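Local coordinates for protein 2-(hydroxymethyl)glutarate dehydrogenase (Eubacterium barkeri, PDB 3CKY) that catalyses the NAD-dependent interconversion of 2-formylglutarate and (S)-2-hydroxymethylglutarate, a step in the fermentative breakdown of nicotinate, at residues A20-L23 against L24-G27; K149-P152 against V153-I157. All coordinates share one frame; numbering follows the deposited sequence.

Contact 1. Residues A20-L23 against L24-G27; sequences AINL and LKEG
L24 opens the last turn of helix 16-25 by giving its amide to A20, with L24 N 2.9 Å from A20 O. Its side chain folds back over the same acceptor, CG lying 3.2 Å from A20 O, and also touches V30 of strand 29-33 and A48. K25 repeats the backbone pattern one residue on, K25 N to I21 O, and adds a side-chain bond of its own. The lysine leaves the helix with CG beside its backbone N (chi1 -77°), and two bends near the end of the chain, at chi3 and chi4, turn the ammonium group back toward the preceding turn. There K25 NZ reaches N22 OD1 at 2.8 Å, in the carbonyl plane and on a lone pair, the two side chains running alongside each other and pointing the same way. On the way K25 CE passes 3.9 Å from the CG2 branch of I21. The amide of N22 is gripped at both ends, because its ND2 is hydrogen-bonded to the carbonyl of E132, which fixes the rotation of the group. At E26 the helical pattern gives out: E26 N makes a weak bond to N22 O at 3.4 Å and a second one to L23 O at 3.1 Å, approaching the latter from above the carbonyl plane. Over this turn the CG of E26 rests 3.4 Å from N22 O. G27 then ends the helix: G27 N lies 3.0 Å from L24 O, and the positive phi of G27 (71°) swings the chain so that V28 N bonds to L23 O. These two bonds make a Schellman motif with G27 as the C-prime residue, closing the first helix of the Rossmann beta-alpha-beta unit before strand 29-33.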
ATOM      1  N   ALA A  20      10.802  -4.488 -40.562  1.00 73.16           N
ATOM      2  CA  ALA A  20      10.557  -5.122 -41.864  1.00 73.11           C
ATOM      3  C   ALA A  20      11.497  -4.579 -42.935  1.00 72.92           C
ATOM      4  O   ALA A  20      12.032  -5.338 -43.736  1.00 72.91           O
ATOM      5  CB  ALA A  20       9.096  -4.931 -42.295  1.00 72.96           C
ATOM      6  N   ILE A  21      11.687  -3.263 -42.940  1.00 72.88           N
ATOM      7  CA  ILE A  21      12.574  -2.600 -43.900  1.00 72.90           C
ATOM      8  C   ILE A  21      14.027  -3.042 -43.744  1.00 72.80           C
ATOM      9  O   ILE A  21      14.702  -3.301 -44.740  1.00 72.90           O
ATOM     10  CB  ILE A  21      12.486  -1.063 -43.777  1.00 72.91           C
ATOM     11  CG1 ILE A  21      11.140  -0.573 -44.315  1.00 72.91           C
ATOM     12  CG2 ILE A  21      13.628  -0.388 -44.531  1.00 72.87           C
ATOM     13  CD1 ILE A  21      10.884   0.891 -44.057  1.00 73.07           C
ATOM     14  N   ASN A  22      14.504  -3.129 -42.504  1.00 72.74           N
ATOM     15  CA  ASN A  22      15.862  -3.611 -42.241  1.00 72.68           C
ATOM     16  C   ASN A  22      16.058  -5.045 -42.724  1.00 72.57           C
ATOM     17  O   ASN A  22      17.115  -5.386 -43.252  1.00 72.45           O
ATOM     18  CB  ASN A  22      16.208  -3.499 -40.750  1.00 72.74           C
ATOM     19  CG  ASN A  22      16.495  -2.072 -40.323  1.00 72.77           C
ATOM     20  OD1 ASN A  22      16.919  -1.247 -41.132  1.00 73.47           O
ATOM     21  ND2 ASN A  22      16.273  -1.776 -39.048  1.00 72.57           N
ATOM     22  N   LEU A  23      15.034  -5.874 -42.542  1.00 72.51           N
ATOM     23  CA  LEU A  23      15.039  -7.244 -43.054  1.00 72.63           C
ATOM     24  C   LEU A  23      15.057  -7.260 -44.583  1.00 72.70           C
ATOM     25  O   LEU A  23      15.767  -8.061 -45.194  1.00 72.81           O
ATOM     26  CB  LEU A  23      13.825  -8.018 -42.530  1.00 72.50           C
ATOM     27  CG  LEU A  23      13.904  -8.484 -41.074  1.00 72.43           C
ATOM     28  CD1 LEU A  23      12.526  -8.873 -40.562  1.00 72.17           C
ATOM     29  CD2 LEU A  23      14.875  -9.644 -40.917  1.00 72.19           C
ATOM     30  N   LEU A  24      14.279  -6.367 -45.191  1.00 72.82           N
ATOM     31  CA  LEU A  24      14.214  -6.261 -46.648  1.00 73.03           C
ATOM     32  C   LEU A  24      15.548  -5.809 -47.239  1.00 73.18           C
ATOM     33  O   LEU A  24      15.931  -6.255 -48.314  1.00 73.11           O
ATOM     34  CB  LEU A  24      13.096  -5.304 -47.077  1.00 72.92           C
ATOM     35  CG  LEU A  24      11.660  -5.820 -46.921  1.00 72.73           C
ATOM     36  CD1 LEU A  24      10.664  -4.688 -47.080  1.00 72.27           C
ATOM     37  CD2 LEU A  24      11.363  -6.927 -47.909  1.00 72.39           C
ATOM     38  N   LYS A  25      16.259  -4.939 -46.532  1.00 73.51           N
ATOM     39  CA  LYS A  25      17.569  -4.488 -46.989  1.00 73.79           C
ATOM     40  C   LYS A  25      18.640  -5.581 -46.916  1.00 73.92           C
ATOM     41  O   LYS A  25      19.685  -5.451 -47.545  1.00 74.20           O
ATOM     42  CB  LYS A  25      18.015  -3.242 -46.217  1.00 73.87           C
ATOM     43  CG  LYS A  25      17.307  -1.968 -46.682  1.00 74.18           C
ATOM     44  CD  LYS A  25      17.986  -0.692 -46.182  1.00 74.20           C
ATOM     45  CE  LYS A  25      17.511  -0.294 -44.797  1.00 74.54           C
ATOM     46  NZ  LYS A  25      17.947  -1.254 -43.750  1.00 75.09           N
ATOM     47  N   GLU A  26      18.391  -6.647 -46.155  1.00 74.22           N
ATOM     48  CA  GLU A  26      19.268  -7.826 -46.161  1.00 74.38           C
ATOM     49  C   GLU A  26      18.803  -8.864 -47.177  1.00 74.41           C
ATOM     50  O   GLU A  26      19.337  -9.972 -47.223  1.00 74.51           O
ATOM     51  CB  GLU A  26      19.327  -8.480 -44.781  1.00 74.53           C
ATOM     52  CG  GLU A  26      19.739  -7.559 -43.659  1.00 75.61           C
ATOM     53  CD  GLU A  26      21.107  -6.938 -43.856  1.00 77.01           C
ATOM     54  OE1 GLU A  26      21.968  -7.561 -44.509  1.00 78.10           O
ATOM     55  OE2 GLU A  26      21.323  -5.821 -43.341  1.00 78.28           O
ATOM     56  N   GLY A  27      17.805  -8.513 -47.981  1.00 74.39           N
ATOM     57  CA  GLY A  27      17.288  -9.413 -48.998  1.00 74.42           C
ATOM     58  C   GLY A  27      16.496 -10.582 -48.441  1.00 74.45           C
ATOM     59  O   GLY A  27      16.348 -11.601 -49.117  1.00 74.37           O
TER

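Contact 2. Residues K149-P152 against V153-I157; sequences KIQP and VLSVI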
ATOM      1  N   LYS A 149      17.812 -20.863 -33.701  1.00 65.15           N
ATOM      2  CA  LYS A 149      17.017 -20.812 -34.917  1.00 65.06           C
ATOM      3  C   LYS A 149      16.727 -19.364 -35.321  1.00 65.09           C
ATOM      4  O   LYS A 149      17.000 -18.973 -36.450  1.00 65.34           O
ATOM      5  CB  LYS A 149      15.710 -21.587 -34.708  1.00 65.23           C
ATOM      6  CG  LYS A 149      14.988 -22.007 -35.978  1.00 65.41           C
ATOM      7  CD  LYS A 149      14.065 -23.201 -35.707  1.00 65.60           C
ATOM      8  CE  LYS A 149      13.361 -23.679 -36.976  1.00 66.16           C
ATOM      9  NZ  LYS A 149      12.659 -24.989 -36.795  1.00 66.10           N
ATOM     10  N   ILE A 150      16.216 -18.561 -34.391  1.00 65.00           N
ATOM     11  CA  ILE A 150      15.760 -17.206 -34.725  1.00 64.78           C
ATOM     12  C   ILE A 150      16.822 -16.119 -34.580  1.00 64.63           C
ATOM     13  O   ILE A 150      16.660 -15.040 -35.134  1.00 64.63           O
ATOM     14  CB  ILE A 150      14.485 -16.816 -33.931  1.00 64.78           C
ATOM     15  CG1 ILE A 150      14.773 -16.668 -32.431  1.00 64.66           C
ATOM     16  CG2 ILE A 150      13.382 -17.851 -34.175  1.00 64.52           C
ATOM     17  CD1 ILE A 150      13.582 -16.184 -31.641  1.00 64.62           C
ATOM     18  N   GLN A 151      17.910 -16.414 -33.872  1.00 64.71           N
ATOM     19  CA  GLN A 151      18.947 -15.413 -33.550  1.00 64.60           C
ATOM     20  C   GLN A 151      19.495 -14.617 -34.749  1.00 64.40           C
ATOM     21  O   GLN A 151      19.617 -13.397 -34.663  1.00 64.18           O
ATOM     22  CB  GLN A 151      20.093 -16.077 -32.770  1.00 64.78           C
ATOM     23  CG  GLN A 151      21.260 -15.164 -32.396  1.00 65.18           C
ATOM     24  CD  GLN A 151      22.281 -15.002 -33.513  1.00 66.98           C
ATOM     25  OE1 GLN A 151      22.553 -15.936 -34.273  1.00 68.73           O
ATOM     26  NE2 GLN A 151      22.858 -13.812 -33.613  1.00 68.19           N
ATOM     27  N   PRO A 152      19.833 -15.294 -35.861  1.00 64.23           N
ATOM     28  CA  PRO A 152      20.320 -14.560 -37.040  1.00 64.16           C
ATOM     29  C   PRO A 152      19.345 -13.507 -37.595  1.00 63.98           C
ATOM     30  O   PRO A 152      19.770 -12.437 -38.030  1.00 64.00           O
ATOM     31  CB  PRO A 152      20.566 -15.673 -38.076  1.00 64.14           C
ATOM     32  CG  PRO A 152      20.743 -16.911 -37.272  1.00 64.16           C
ATOM     33  CD  PRO A 152      19.815 -16.748 -36.102  1.00 64.29           C
ATOM     34  N   VAL A 153      18.054 -13.813 -37.582  1.00 63.98           N
ATOM     35  CA  VAL A 153      17.027 -12.853 -37.996  1.00 63.80           C
ATOM     36  C   VAL A 153      16.909 -11.717 -36.972  1.00 63.60           C
ATOM     37  O   VAL A 153      16.837 -10.549 -37.340  1.00 63.46           O
ATOM     38  CB  VAL A 153      15.655 -13.557 -38.206  1.00 63.78           C
ATOM     39  CG1 VAL A 153      14.546 -12.546 -38.492  1.00 63.58           C
ATOM     40  CG2 VAL A 153      15.758 -14.560 -39.340  1.00 63.95           C
ATOM     41  N   LEU A 154      16.886 -12.072 -35.690  1.00 63.44           N
ATOM     42  CA  LEU A 154      16.905 -11.086 -34.604  1.00 63.48           C
ATOM     43  C   LEU A 154      18.099 -10.134 -34.725  1.00 63.34           C
ATOM     44  O   LEU A 154      17.984  -8.940 -34.454  1.00 63.28           O
ATOM     45  CB  LEU A 154      16.954 -11.796 -33.242  1.00 63.47           C
ATOM     46  CG  LEU A 154      15.647 -12.089 -32.502  1.00 64.07           C
ATOM     47  CD1 LEU A 154      14.432 -12.172 -33.425  1.00 64.03           C
ATOM     48  CD2 LEU A 154      15.802 -13.359 -31.668  1.00 63.71           C
ATOM     49  N   SER A 155      19.240 -10.673 -35.145  1.00 63.19           N
ATOM     50  CA  SER A 155      20.478  -9.900 -35.246  1.00 63.13           C
ATOM     51  C   SER A 155      20.470  -8.849 -36.354  1.00 62.72           C
ATOM     52  O   SER A 155      21.290  -7.937 -36.329  1.00 62.27           O
ATOM     53  CB  SER A 155      21.667 -10.839 -35.434  1.00 63.22           C
ATOM     54  OG  SER A 155      21.847 -11.621 -34.263  1.00 64.11           O
ATOM     55  N   VAL A 156      19.559  -8.971 -37.319  1.00 62.54           N
ATOM     56  CA  VAL A 156      19.387  -7.913 -38.332  1.00 62.56           C
ATOM     57  C   VAL A 156      18.594  -6.734 -37.767  1.00 62.22           C
ATOM     58  O   VAL A 156      18.970  -5.586 -37.961  1.00 62.40           O
ATOM     59  CB  VAL A 156      18.737  -8.427 -39.660  1.00 62.65           C
ATOM     60  CG1 VAL A 156      17.439  -9.142 -39.395  1.00 63.36           C
ATOM     61  CG2 VAL A 156      18.491  -7.274 -40.616  1.00 62.56           C
ATOM     62  N   ILE A 157      17.519  -7.021 -37.041  1.00 62.01           N
ATOM     63  CA  ILE A 157      16.638  -5.966 -36.525  1.00 61.81           C
ATOM     64  C   ILE A 157      17.102  -5.351 -35.187  1.00 61.57           C
ATOM     65  O   ILE A 157      16.702  -4.236 -34.839  1.00 61.39           O
ATOM     66  CB  ILE A 157      15.182  -6.464 -36.409  1.00 62.04           C
ATOM     67  CG1 ILE A 157      15.065  -7.652 -35.432  1.00 62.30           C
ATOM     68  CG2 ILE A 157      14.657  -6.846 -37.794  1.00 61.51           C
ATOM     69  CD1 ILE A 157      13.637  -8.003 -35.054  1.00 61.77           C
TER
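I150 O receives L154 N at 3.0 Å in a nearly straight bond (N-H...O 174°), the regular helical link between residues 149-152 and 153-157. The amide of V153 also turns to this oxygen, but weakly. P152 sits inside helix 144-157 and has no N-H to give to the turn before, so the helix is kinked here, and its amide bonding is again interrupted at V153. One residue further, S155 N donates to Q151 O at 2.8 Å, nearly along the C=O axis. The same oxygen takes a second bond, from the S155 hydroxyl: OG stands beside its own backbone N (chi1 -66°) and comes within 2.9 Å of Q151 O from above the carbonyl plane. Two donors from one residue thus hold a single carbonyl, and the serine hydroxyl is turned inward against the helix backbone. With an alanine here in place of S155 the hydroxyl is gone, and Q151 O would probably be left with the backbone amide alone of these two donors. On a different side of the helix, I150 and L154 make the apolar contact. I150 holds CG1 in the crowded position between its backbone N and carbonyl carbon (chi1 68°), and this branch meets CD2 of L154 at 3.5 Å; the terminal CD1 of I150 reaches the same methyl at 3.6 Å, so one leucine branch lies against two successive carbons of the isoleucine. L154 continues inward onto V140, I161 and F65, while V153 also touches F65 and I63. L154 and V153 thus lie on the apolar face that helix 144-157 lays on the sheet, with I150 against L154, in a beta-alpha-beta crossover from strand 136-141 to the parallel strand 158-165 of the coenzyme-binding domain.

In the fold
Both contacts lie in the N-terminal Rossmann-type domain, in helices that pack against its mixed sheet, with centres about 12 Å apart. Contact 1 comes first along the chain, at the end of helix 16-25 between strands 6-10 and 29-33; contact 2 follows much later, on helix 144-157 between strands 136-141 and 158-165. The two helices touch directly: L23 of contact 1 packs on V153 and I157 of contact 2. The helix that follows the glycine-rich turn, whose residues up to N22 fall in a range assigned to NAD(+) binding by similarity, thus packs against a helix that comes much later in the sequence of the same domain.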